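Local coordinates for protein 2-C-methyl-D-erythritol 2,4-cyclodiphosphate synthase (Thermus thermophilus, PDB 1IV4) that converts 4-diphosphocytidyl-2-C-methyl-D-erythritol 2-phosphate to 2-C-methyl-D-erythritol 2,4-cyclodiphosphate with release of CMP, a step in isoprenoid precursor biosynthesis, at residues Leu18-Leu23 against Leu96-Asp101; Leu23-Pro28 against Pro103-His108; Tyr52-Ile57 against Glu85-Lys90; Pro107-Leu112 against Leu129-Ser134. The protein carries 3 engineered substitutions. One frame throughout, in Å; residues are numbered along the deposited sequence.

Interaction 1: Leu18-Leu23 against Leu96-Asp101. With C5P (cytidine-5'-monophosphate), chain J.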
# COMPACT_ATOMS: atom_id res chain seq x y z
N LEU A 18 16.56 14.59 -10.03
CA LEU A 18 15.65 13.53 -9.61
C LEU A 18 16.43 12.24 -9.41
O LEU A 18 17.07 11.76 -10.36
CB LEU A 18 14.59 13.31 -10.69
CG LEU A 18 13.59 12.18 -10.37
CD1 LEU A 18 12.89 12.44 -9.04
CD2 LEU A 18 12.57 12.00 -11.48
N TYR A 19 16.40 11.68 -8.21
CA TYR A 19 17.03 10.40 -7.93
C TYR A 19 15.96 9.35 -7.69
O TYR A 19 15.05 9.52 -6.88
CB TYR A 19 17.98 10.50 -6.73
CG TYR A 19 19.16 11.37 -7.12
CD1 TYR A 19 20.13 10.86 -7.98
CD2 TYR A 19 19.27 12.66 -6.63
CE1 TYR A 19 21.22 11.63 -8.36
CE2 TYR A 19 20.37 13.44 -7.01
CZ TYR A 19 21.31 12.91 -7.86
OH TYR A 19 22.40 13.66 -8.25
N LEU A 20 16.07 8.21 -8.41
CA LEU A 20 15.13 7.12 -8.17
C LEU A 20 15.84 5.77 -8.30
O LEU A 20 16.58 5.55 -9.27
CB LEU A 20 13.92 7.16 -9.11
CG LEU A 20 12.86 8.19 -8.77
CD1 LEU A 20 11.76 8.22 -9.83
CD2 LEU A 20 12.26 7.91 -7.40
N CYS A 21 15.65 4.88 -7.33
CA CYS A 21 16.29 3.57 -7.35
C CYS A 21 17.81 3.68 -7.48
O CYS A 21 18.45 2.79 -8.04
CB CYS A 21 15.77 2.70 -8.51
SG CYS A 21 13.99 2.42 -8.56
N GLY A 22 18.38 4.77 -6.97
CA GLY A 22 19.84 4.87 -6.95
C GLY A 22 20.39 5.65 -8.12
O GLY A 22 21.57 6.01 -8.16
N LEU A 23 19.56 5.98 -9.10
CA LEU A 23 20.02 6.59 -10.33
C LEU A 23 19.56 8.04 -10.52
O LEU A 23 18.43 8.37 -10.12
CB LEU A 23 19.46 5.84 -11.54
CG LEU A 23 19.77 4.36 -11.68
CD1 LEU A 23 19.28 3.87 -13.03
CD2 LEU A 23 21.26 4.12 -11.51
N LEU A 96 7.50 -2.86 -5.75
CA LEU A 96 7.14 -1.49 -5.32
C LEU A 96 6.50 -0.72 -6.47
O LEU A 96 6.71 -1.11 -7.61
CB LEU A 96 8.38 -0.75 -4.84
CG LEU A 96 9.40 -0.44 -5.93
CD1 LEU A 96 10.36 0.65 -5.46
CD2 LEU A 96 10.18 -1.65 -6.37
N VAL A 97 5.79 0.34 -6.12
CA VAL A 97 5.10 1.17 -7.11
C VAL A 97 5.60 2.60 -6.98
O VAL A 97 5.61 3.13 -5.87
CB VAL A 97 3.59 1.14 -6.90
CG1 VAL A 97 2.89 1.99 -7.95
CG2 VAL A 97 3.09 -0.30 -6.98
N LEU A 98 6.01 3.22 -8.08
CA LEU A 98 6.35 4.63 -8.08
C LEU A 98 5.26 5.43 -8.77
O LEU A 98 4.86 5.08 -9.89
CB LEU A 98 7.68 4.92 -8.79
CG LEU A 98 8.87 4.08 -8.35
CD1 LEU A 98 10.12 4.42 -9.15
CD2 LEU A 98 9.14 4.30 -6.88
N THR A 99 4.85 6.46 -8.03
CA THR A 99 3.78 7.33 -8.51
C THR A 99 4.35 8.73 -8.77
O THR A 99 4.87 9.37 -7.86
CB THR A 99 2.61 7.46 -7.53
OG1 THR A 99 2.09 6.14 -7.29
CG2 THR A 99 1.50 8.31 -8.14
N LEU A 100 4.25 9.14 -10.03
CA LEU A 100 4.71 10.47 -10.41
C LEU A 100 4.25 10.76 -11.84
O LEU A 100 4.17 9.87 -12.69
CB LEU A 100 6.22 10.60 -10.26
CG LEU A 100 7.05 9.92 -11.34
CD1 LEU A 100 8.51 10.33 -11.24
CD2 LEU A 100 6.89 8.41 -11.22
N ASP A 101 3.93 12.02 -12.07
CA ASP A 101 3.30 12.41 -13.32
C ASP A 101 4.32 12.50 -14.44
O ASP A 101 4.01 12.03 -15.54
CB ASP A 101 2.59 13.76 -13.20
CG ASP A 101 1.40 13.73 -12.27
OD1 ASP A 101 1.15 12.70 -11.61
OD2 ASP A 101 0.70 14.76 -12.18
O3P C5P J . -1.05 6.49 -14.41
P C5P J . -1.30 5.90 -15.84
O1P C5P J . -1.71 6.90 -16.80
O2P C5P J . -2.19 4.57 -15.84
O5' C5P J . 0.07 5.24 -16.35
C5' C5P J . 0.19 4.64 -17.61
C4' C5P J . 1.54 4.12 -17.75
O4' C5P J . 2.68 4.98 -17.91
C3' C5P J . 2.01 3.00 -16.79
O3' C5P J . 1.35 1.72 -16.63
C2' C5P J . 3.52 3.08 -16.81
O2' C5P J . 3.78 2.25 -17.91
C1' C5P J . 3.87 4.26 -17.63
N1 C5P J . 4.41 5.40 -16.73
C2 C5P J . 5.78 5.84 -16.92
N3 C5P J . 6.34 6.83 -16.19
C4 C5P J . 5.59 7.52 -15.19
C5 C5P J . 4.23 7.15 -14.94
C6 C5P J . 3.70 6.13 -15.72
O2 C5P J . 6.47 5.27 -17.78
N4 C5P J . 6.14 8.52 -14.48
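L20 meets L98 and L100 through methyl groups in this buried contact between a small hairpin and strand 91-99 with the residues after it. L20 reaches tip to tip toward each of the two: CD1 of L20 lies 4.1 Å from CD1 of L100 and 4.2 Å from CD1 of L98. L18 adds its CD2 to the same L100 methyl, and C21 brings SG to 4.4 Å from CD1 of L98, so three hairpin residues close on two leucines. L100 carries CG between its backbone N and carbonyl carbon (chi1 75°), which turns CD1 toward the hairpin, while CD2 comes within 3.3 Å of N4 of the bound CMP.

The polar bonds lie within the hairpin or reach beyond the pair. L20 to L23 form a type I' beta turn, closed by L20 N to L23 O and L23 N to L20 O at 2.9 and 3.0 Å. Both carboxylate oxygens of D38 accept backbone N-H groups of the turn, from C21 and G22, and C21 O is hydrogen-bonded to S115 OG of helix 109-120.

At the other end, L100 O accepts a nearly straight bond from the cytosine amino N4, 3.0 Å and 166° at the hydrogen. Here the chain leads on into the nucleotide site, and the D101 carboxylate holds S134 OG beside it.

L100 thus has two roles: its side chain is buried against the hairpin while its carbonyl reads the amino group of the base, so leucine packing and base recognition share one short piece of backbone.

Interaction 2: Leu23-Pro28 against Pro103-His108. With C5P (cytidine-5'-monophosphate), chain J.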
# COMPACT_ATOMS: atom_id res chain seq x y z
N LEU A 23 19.56 5.98 -9.10
CA LEU A 23 20.02 6.59 -10.33
C LEU A 23 19.56 8.04 -10.52
O LEU A 23 18.43 8.37 -10.12
CB LEU A 23 19.46 5.84 -11.54
CG LEU A 23 19.77 4.36 -11.68
CD1 LEU A 23 19.28 3.87 -13.03
CD2 LEU A 23 21.26 4.12 -11.51
N LEU A 24 20.40 8.83 -11.20
CA LEU A 24 19.96 10.16 -11.63
C LEU A 24 18.99 10.00 -12.80
O LEU A 24 19.31 9.33 -13.79
CB LEU A 24 21.18 11.00 -11.99
CG LEU A 24 21.04 12.51 -12.17
CD1 LEU A 24 20.46 12.85 -13.54
CD2 LEU A 24 20.17 13.15 -11.09
N ILE A 25 17.79 10.59 -12.75
CA ILE A 25 16.88 10.51 -13.89
C ILE A 25 16.67 11.91 -14.51
O ILE A 25 16.14 12.81 -13.83
CB ILE A 25 15.51 9.93 -13.52
CG1 ILE A 25 15.62 8.59 -12.77
CG2 ILE A 25 14.61 9.77 -14.73
CD1 ILE A 25 16.25 7.50 -13.62
N PRO A 26 17.07 12.06 -15.78
CA PRO A 26 16.86 13.35 -16.47
C PRO A 26 15.41 13.76 -16.34
O PRO A 26 14.52 12.96 -16.66
CB PRO A 26 17.22 13.07 -17.92
CG PRO A 26 18.16 11.90 -17.85
CD PRO A 26 17.71 11.08 -16.67
N SER A 27 15.17 14.96 -15.86
CA SER A 27 13.85 15.42 -15.47
C SER A 27 13.73 16.93 -15.31
O SER A 27 14.66 17.60 -14.86
CB SER A 27 13.56 14.79 -14.09
OG SER A 27 12.34 15.22 -13.53
N PRO A 28 12.57 17.48 -15.62
CA PRO A 28 12.31 18.91 -15.37
C PRO A 28 12.19 19.20 -13.87
O PRO A 28 12.35 20.33 -13.41
CB PRO A 28 10.99 19.12 -16.11
CG PRO A 28 10.31 17.78 -16.01
CD PRO A 28 11.42 16.78 -16.23
N PRO A 103 9.00 12.83 -14.83
CA PRO A 103 9.10 12.40 -16.23
C PRO A 103 8.58 10.98 -16.44
O PRO A 103 8.33 10.25 -15.48
CB PRO A 103 10.62 12.38 -16.47
CG PRO A 103 11.18 12.03 -15.12
CD PRO A 103 10.33 12.79 -14.15
N LYS A 104 8.40 10.57 -17.70
CA LYS A 104 8.11 9.18 -17.99
C LYS A 104 9.29 8.30 -17.55
O LYS A 104 10.44 8.60 -17.89
CB LYS A 104 7.83 8.95 -19.47
CG LYS A 104 7.31 10.15 -20.23
CD LYS A 104 5.86 10.46 -19.92
CE LYS A 104 4.94 9.27 -20.17
NZ LYS A 104 4.43 9.26 -21.57
N LEU A 105 9.00 7.22 -16.82
CA LEU A 105 10.08 6.36 -16.34
C LEU A 105 10.27 5.16 -17.26
O LEU A 105 11.30 4.50 -17.18
CB LEU A 105 9.86 5.87 -14.91
CG LEU A 105 9.84 6.97 -13.84
CD1 LEU A 105 9.59 6.36 -12.47
CD2 LEU A 105 11.14 7.76 -13.84
N GLY A 106 9.30 4.89 -18.12
CA GLY A 106 9.43 3.77 -19.05
C GLY A 106 10.75 3.72 -19.79
O GLY A 106 11.38 2.65 -19.88
N PRO A 107 11.26 4.81 -20.37
CA PRO A 107 12.57 4.73 -21.03
C PRO A 107 13.70 4.30 -20.10
O PRO A 107 14.72 3.87 -20.65
CB PRO A 107 12.87 6.17 -21.48
CG PRO A 107 11.51 6.78 -21.59
CD PRO A 107 10.68 6.14 -20.50
N HIS A 108 13.52 4.45 -18.80
CA HIS A 108 14.54 4.13 -17.81
C HIS A 108 14.32 2.78 -17.16
O HIS A 108 15.09 2.40 -16.29
CB HIS A 108 14.59 5.23 -16.72
CG HIS A 108 14.91 6.54 -17.40
ND1 HIS A 108 13.99 7.52 -17.66
CD2 HIS A 108 16.11 6.96 -17.89
CE1 HIS A 108 14.60 8.52 -18.28
NE2 HIS A 108 15.88 8.20 -18.43
O3P C5P J . -1.05 6.49 -14.41
P C5P J . -1.30 5.90 -15.84
O1P C5P J . -1.71 6.90 -16.80
O2P C5P J . -2.19 4.57 -15.84
O5' C5P J . 0.07 5.24 -16.35
C5' C5P J . 0.19 4.64 -17.61
C4' C5P J . 1.54 4.12 -17.75
O4' C5P J . 2.68 4.98 -17.91
C3' C5P J . 2.01 3.00 -16.79
O3' C5P J . 1.35 1.72 -16.63
C2' C5P J . 3.52 3.08 -16.81
O2' C5P J . 3.78 2.25 -17.91
C1' C5P J . 3.87 4.26 -17.63
N1 C5P J . 4.41 5.40 -16.73
C2 C5P J . 5.78 5.84 -16.92
N3 C5P J . 6.34 6.83 -16.19
C4 C5P J . 5.59 7.52 -15.19
C5 C5P J . 4.23 7.15 -14.94
C6 C5P J . 3.70 6.13 -15.72
O2 C5P J . 6.47 5.27 -17.78
N4 C5P J . 6.14 8.52 -14.48
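The cytosine-reading loop after strand 91-99 rests on the strand 23-25 hairpin arm, with I25 laid over the H108 ring and P103 set against S27. I25 CG2 sits 3.9 Å from the ring centroid, 21° off the normal, a CH-pi contact over one face; CB of P107 covers the opposite face near the rim. That methyl is anti to the backbone N of I25, and it also touches P103 CG and L105 CD2, the latter at 4.1 Å, so a single branch packs against three residues of the loop. The I25 and H108 side chains run past each other in opposite directions. P26 CD approaches H108 NE2 obliquely.

Further along, P103 faces the S27-P28 end. Its CD lies 3.2 Å from S27 OG, a close van der Waals approach of CH2 to oxygen; the hydroxyl itself is hydrogen-bonded to V29 O. A cis peptide bond precedes P103.

On its far side the loop offers backbone atoms to the CMP base. L105 N donates to N3 over 2.8 Å, almost straight at 172°; G106 N donates to O2 over 2.9 Å, more bent; and P103 O takes a bond from N4 over 3.0 Å.

P103 O, together with L100 O, thus accepts from the amino group, and two N-H donors meet N3 and O2, complementing the donor-acceptor-acceptor edge of cytosine. A uracil, with its carbonyl and N3-H reversed in polarity, would probably not match this edge, and since the reading is done by main chain, selectivity is likely to depend on the loop shape that I25 and its neighbours pack against.

Interaction 3: Tyr52-Ile57 against Glu85-Lys90. With C5P (cytidine-5'-monophosphate), chain O.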
# COMPACT_ATOMS: atom_id res chain seq x y z
N TYR A 52 11.76 -6.39 10.43
CA TYR A 52 12.35 -6.88 11.68
C TYR A 52 12.02 -5.98 12.85
O TYR A 52 12.57 -6.07 13.96
CB TYR A 52 13.88 -7.04 11.50
CG TYR A 52 14.19 -8.42 10.96
CD1 TYR A 52 14.12 -8.63 9.60
CD2 TYR A 52 14.51 -9.49 11.80
CE1 TYR A 52 14.38 -9.86 9.04
CE2 TYR A 52 14.77 -10.72 11.24
CZ TYR A 52 14.71 -10.91 9.88
OH TYR A 52 14.95 -12.13 9.29
N GLY A 53 11.10 -5.04 12.66
CA GLY A 53 10.66 -4.16 13.74
C GLY A 53 11.74 -3.18 14.17
O GLY A 53 11.75 -2.74 15.32
N LEU A 54 12.64 -2.83 13.24
CA LEU A 54 13.84 -2.12 13.67
C LEU A 54 13.65 -0.61 13.71
O LEU A 54 14.52 0.11 14.24
CB LEU A 54 15.01 -2.42 12.74
CG LEU A 54 15.45 -3.88 12.65
CD1 LEU A 54 16.57 -4.06 11.64
CD2 LEU A 54 15.93 -4.39 14.00
N GLY A 55 12.57 -0.11 13.17
CA GLY A 55 12.27 1.32 13.24
C GLY A 55 12.03 1.85 11.84
O GLY A 55 11.44 1.16 11.01
N ASP A 56 12.49 3.06 11.60
CA ASP A 56 12.31 3.64 10.27
C ASP A 56 13.52 4.50 9.95
O ASP A 56 14.44 4.60 10.78
CB ASP A 56 10.98 4.37 10.19
CG ASP A 56 10.83 5.57 11.09
OD1 ASP A 56 11.84 6.29 11.28
OD2 ASP A 56 9.69 5.79 11.58
N ILE A 57 13.58 5.06 8.76
CA ILE A 57 14.80 5.75 8.35
C ILE A 57 15.03 7.01 9.16
O ILE A 57 16.20 7.42 9.32
CB ILE A 57 14.72 6.08 6.84
CG1 ILE A 57 13.46 6.83 6.45
CG2 ILE A 57 14.87 4.78 6.04
CD1 ILE A 57 13.56 7.34 5.01
N GLU A 85 20.21 -8.97 7.66
CA GLU A 85 21.03 -10.16 7.43
C GLU A 85 21.70 -10.66 8.71
O GLU A 85 21.83 -11.85 8.97
CB GLU A 85 22.09 -9.88 6.35
CG GLU A 85 21.44 -9.87 4.95
CD GLU A 85 22.32 -9.21 3.91
OE1 GLU A 85 23.47 -8.85 4.25
OE2 GLU A 85 21.85 -9.07 2.76
N ALA A 86 22.14 -9.73 9.56
CA ALA A 86 22.75 -10.13 10.84
C ALA A 86 21.72 -10.78 11.77
O ALA A 86 22.05 -11.45 12.75
CB ALA A 86 23.39 -8.91 11.49
N ARG A 87 20.44 -10.59 11.46
CA ARG A 87 19.39 -11.20 12.27
C ARG A 87 18.89 -12.48 11.63
O ARG A 87 17.91 -13.04 12.11
CB ARG A 87 18.25 -10.18 12.46
CG ARG A 87 18.53 -9.28 13.67
CD ARG A 87 18.00 -7.88 13.47
NE ARG A 87 18.48 -6.98 14.51
CZ ARG A 87 19.66 -6.37 14.51
NH1 ARG A 87 20.56 -6.52 13.54
NH2 ARG A 87 19.97 -5.57 15.53
N GLY A 88 19.55 -12.89 10.55
CA GLY A 88 19.24 -14.15 9.92
C GLY A 88 18.44 -14.06 8.64
O GLY A 88 18.18 -15.10 8.01
N ALA A 89 18.06 -12.86 8.23
CA ALA A 89 17.27 -12.71 7.02
C ALA A 89 17.98 -13.06 5.72
O ALA A 89 19.17 -12.87 5.50
CB ALA A 89 16.80 -11.26 6.89
N LYS A 90 17.18 -13.57 4.80
CA LYS A 90 17.55 -13.72 3.40
C LYS A 90 16.45 -13.04 2.56
O LYS A 90 15.31 -13.49 2.48
CB LYS A 90 17.69 -15.19 3.00
CG LYS A 90 18.67 -15.92 3.91
CD LYS A 90 18.38 -17.41 4.00
CE LYS A 90 19.65 -18.25 3.95
NZ LYS A 90 19.83 -18.95 2.64
O3P C5P O . 7.99 12.33 6.11
P C5P O . 9.51 12.53 6.44
O1P C5P O . 9.84 13.92 6.70
O2P C5P O . 10.52 11.61 5.67
O5' C5P O . 9.73 11.78 7.87
C5' C5P O . 11.01 11.70 8.43
C4' C5P O . 10.85 11.02 9.71
O4' C5P O . 10.12 11.54 10.84
C3' C5P O . 10.49 9.51 9.64
O3' C5P O . 11.37 8.61 8.93
C2' C5P O . 9.85 9.19 10.96
O2' C5P O . 11.00 8.90 11.70
C1' C5P O . 9.75 10.48 11.68
N1 C5P O . 8.26 10.91 11.73
C2 C5P O . 7.63 10.90 13.05
N3 C5P O . 6.34 11.24 13.22
C4 C5P O . 5.53 11.65 12.12
C5 C5P O . 6.05 11.68 10.78
C6 C5P O . 7.39 11.30 10.67
O2 C5P O . 8.33 10.55 14.03
N4 C5P O . 4.25 12.02 12.31
O HOH W 1 15.33 -14.17 10.83
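Y52 and R87 slide past each other in opposite directions, the tyrosine ring and the guanidinium planes 81° apart. The aliphatic part of the arginine does the touching: R87 CB lies 3.7 Å from Y52 CE2, and CD passes near CD2 of the same ring. A89 meets the other flank of the phenol, its CB 3.5 Å from CE1 and 3.2 Å from OH, an oblique and tight approach to the hydroxyl end. L54 crosses R87 obliquely, with CD2 3.7 Å from NE; a bend in the arginine chain at chi2 (146°) brings NE alongside that leucine methyl, and NH1 is hydrogen-bonded to L83 O of helix 73-85.

Both segments begin where helices finish. G53 and G88, each at positive phi, are the C-prime residues of Schellman motifs ending helices 39-50 and 73-85, so the contact joins two helix C-termini. A water in the plane of the Y52 ring bonds to its OH at 2.6 Å and donates to R87 O at 3.1 Å, and R2 makes a cation-pi contact with the same ring. A valine in place of this tyrosine would probably leave this water without its phenol mate and open a gap between A89 and the R87 chain.

Beyond L54 the chain turns through G55 to D56, the N-cap of helix 57-60. D56 OD1 accepts from O2' of a CMP at 2.8 Å, and OD2 forms a salt bridge with R109 of the third subunit, whose loop residues L100, P103, L105 and G106 hold the base of that nucleotide.

Interaction 4: Pro107-Leu112 against Leu129-Ser134. With MG (magnesium ion), chain I; C5P (cytidine-5'-monophosphate), chain J.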
# COMPACT_ATOMS: atom_id res chain seq x y z
N PRO A 107 11.26 4.81 -20.37
CA PRO A 107 12.57 4.73 -21.03
C PRO A 107 13.70 4.30 -20.10
O PRO A 107 14.72 3.87 -20.65
CB PRO A 107 12.87 6.17 -21.48
CG PRO A 107 11.51 6.78 -21.59
CD PRO A 107 10.68 6.14 -20.50
N HIS A 108 13.52 4.45 -18.80
CA HIS A 108 14.54 4.13 -17.81
C HIS A 108 14.32 2.78 -17.16
O HIS A 108 15.09 2.40 -16.29
CB HIS A 108 14.59 5.23 -16.72
CG HIS A 108 14.91 6.54 -17.40
ND1 HIS A 108 13.99 7.52 -17.66
CD2 HIS A 108 16.11 6.96 -17.89
CE1 HIS A 108 14.60 8.52 -18.28
NE2 HIS A 108 15.88 8.20 -18.43
N ARG A 109 13.29 2.07 -17.60
CA ARG A 109 12.91 0.85 -16.88
C ARG A 109 14.04 -0.16 -16.72
O ARG A 109 14.23 -0.68 -15.62
CB ARG A 109 11.72 0.21 -17.61
CG ARG A 109 11.01 -0.87 -16.80
CD ARG A 109 9.89 -1.50 -17.62
NE ARG A 109 8.81 -0.58 -17.93
CZ ARG A 109 7.75 -0.29 -17.19
NH1 ARG A 109 7.61 -0.88 -16.00
NH2 ARG A 109 6.84 0.58 -17.61
N LYS A 110 14.79 -0.45 -17.79
CA LYS A 110 15.86 -1.42 -17.68
C LYS A 110 16.89 -1.01 -16.63
O LYS A 110 17.28 -1.80 -15.79
CB LYS A 110 16.58 -1.60 -19.03
CG LYS A 110 17.82 -2.46 -18.86
CD LYS A 110 18.53 -2.78 -20.16
CE LYS A 110 19.54 -3.90 -19.98
NZ LYS A 110 20.79 -3.47 -19.31
N ALA A 111 17.31 0.26 -16.69
CA ALA A 111 18.37 0.71 -15.78
C ALA A 111 17.87 0.70 -14.34
O ALA A 111 18.63 0.37 -13.45
CB ALA A 111 18.85 2.10 -16.18
N LEU A 112 16.60 1.10 -14.16
CA LEU A 112 16.09 1.16 -12.78
C LEU A 112 16.05 -0.23 -12.15
O LEU A 112 16.42 -0.48 -11.00
CB LEU A 112 14.69 1.79 -12.75
CG LEU A 112 14.65 3.30 -13.04
CD1 LEU A 112 13.26 3.80 -13.40
CD2 LEU A 112 15.18 4.07 -11.84
N LEU A 129 8.93 -3.81 -10.19
CA LEU A 129 8.83 -2.37 -10.30
C LEU A 129 7.72 -1.93 -11.24
O LEU A 129 7.67 -2.35 -12.41
CB LEU A 129 10.19 -1.85 -10.80
CG LEU A 129 10.30 -0.34 -10.98
CD1 LEU A 129 10.06 0.39 -9.66
CD2 LEU A 129 11.68 -0.01 -11.54
N THR A 130 6.81 -1.10 -10.75
CA THR A 130 5.77 -0.60 -11.66
C THR A 130 5.66 0.91 -11.50
O THR A 130 5.97 1.45 -10.45
CB THR A 130 4.38 -1.21 -11.44
OG1 THR A 130 3.96 -0.96 -10.09
CG2 THR A 130 4.43 -2.72 -11.63
N PHE A 131 5.22 1.58 -12.57
CA PHE A 131 5.10 3.04 -12.53
C PHE A 131 3.67 3.48 -12.80
O PHE A 131 2.94 2.87 -13.61
CB PHE A 131 5.96 3.70 -13.61
CG PHE A 131 7.35 3.13 -13.77
CD1 PHE A 131 8.21 3.00 -12.69
CD2 PHE A 131 7.81 2.71 -15.01
CE1 PHE A 131 9.48 2.49 -12.84
CE2 PHE A 131 9.07 2.21 -15.17
CZ PHE A 131 9.94 2.10 -14.10
N LYS A 132 3.25 4.57 -12.16
CA LYS A 132 1.93 5.12 -12.49
C LYS A 132 1.99 6.64 -12.36
O LYS A 132 2.85 7.12 -11.62
CB LYS A 132 0.83 4.62 -11.57
CG LYS A 132 0.85 3.19 -11.12
CD LYS A 132 -0.07 2.32 -11.96
CE LYS A 132 -1.30 3.06 -12.45
NZ LYS A 132 -1.88 2.43 -13.68
N THR A 133 1.08 7.37 -13.00
CA THR A 133 0.89 8.78 -12.70
C THR A 133 -0.07 8.90 -11.53
O THR A 133 -0.67 7.91 -11.13
CB THR A 133 0.30 9.58 -13.89
OG1 THR A 133 -1.08 9.21 -14.08
CG2 THR A 133 1.04 9.24 -15.17
N SER A 134 -0.20 10.12 -11.00
CA SER A 134 -1.16 10.37 -9.93
C SER A 134 -2.53 10.75 -10.50
O SER A 134 -3.46 10.95 -9.74
CB SER A 134 -0.67 11.49 -9.01
OG SER A 134 -0.83 12.78 -9.60
MG MG I . -3.32 3.81 -14.22
O3P C5P J . -1.05 6.49 -14.41
P C5P J . -1.30 5.90 -15.84
O1P C5P J . -1.71 6.90 -16.80
O2P C5P J . -2.19 4.57 -15.84
O5' C5P J . 0.07 5.24 -16.35
C5' C5P J . 0.19 4.64 -17.61
C4' C5P J . 1.54 4.12 -17.75
O4' C5P J . 2.68 4.98 -17.91
C3' C5P J . 2.01 3.00 -16.79
O3' C5P J . 1.35 1.72 -16.63
C2' C5P J . 3.52 3.08 -16.81
O2' C5P J . 3.78 2.25 -17.91
C1' C5P J . 3.87 4.26 -17.63
N1 C5P J . 4.41 5.40 -16.73
C2 C5P J . 5.78 5.84 -16.92
N3 C5P J . 6.34 6.83 -16.19
C4 C5P J . 5.59 7.52 -15.19
C5 C5P J . 4.23 7.15 -14.94
C6 C5P J . 3.70 6.13 -15.72
O2 C5P J . 6.47 5.27 -17.78
N4 C5P J . 6.14 8.52 -14.48
O HOH W 2 9.34 -2.63 -14.59
O HOH W 3 -4.89 5.13 -14.32
O HOH W 4 -2.78 5.40 -12.78
O HOH W 5 -4.38 2.80 -15.27
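The F131 ring brings CE2 over one face of the R109 guanidinium, 3.5 Å from CZ, with the two planes 38° apart; helix and strand here are the second and third elements of the beta-alpha-beta unit 91-99, 109-120, 127-132. A bend at chi3 (-66°) folds the arginine chain back toward the ring. Beside this pair L112 packs CD1 on F131 CZ at 3.8 Å and CB on L129 CD2 at 3.7 Å.

At the guanidinium edge, a water accepts from NH1 and donates to L129 O, 2.8 Å each way. NH2 forms a salt bridge with D56 OD2 of the second subunit, which also accepts from F131 N. A leucine in place of this arginine would probably leave that carboxylate without its charged mate and the L129 water without its donor.

F131 also packs on L105 of the cytosine loop, and its CB lies against the CMP base. Past K132, whose bond to the magnesium is doubtful as modelled, T133 is a predicted transition-state stabiliser. It takes hold of the CMP phosphate twice: its backbone N and its OG1 both donate to O3P, each at 2.7 Å.

In the fold
From the N terminus, interaction 1 starts on strand 18-20 and closes on strand 91-99; interaction 2 starts on strand 23-25 and closes on the loop just beyond. Their segments alternate, so the two long loops cross, and they share L23. Interaction 3 lies within both, joining the ends of helices 39-50 and 73-85 on the far side of the chain, its centre about 31 Å from that of interaction 2. Interaction 4 follows, taking over P107 and H108 and tying helix 109-120 to strand 127-132. Interactions 1, 2 and 4 gather round one CMP; interaction 3 supplies D56 to another, at a subunit interface.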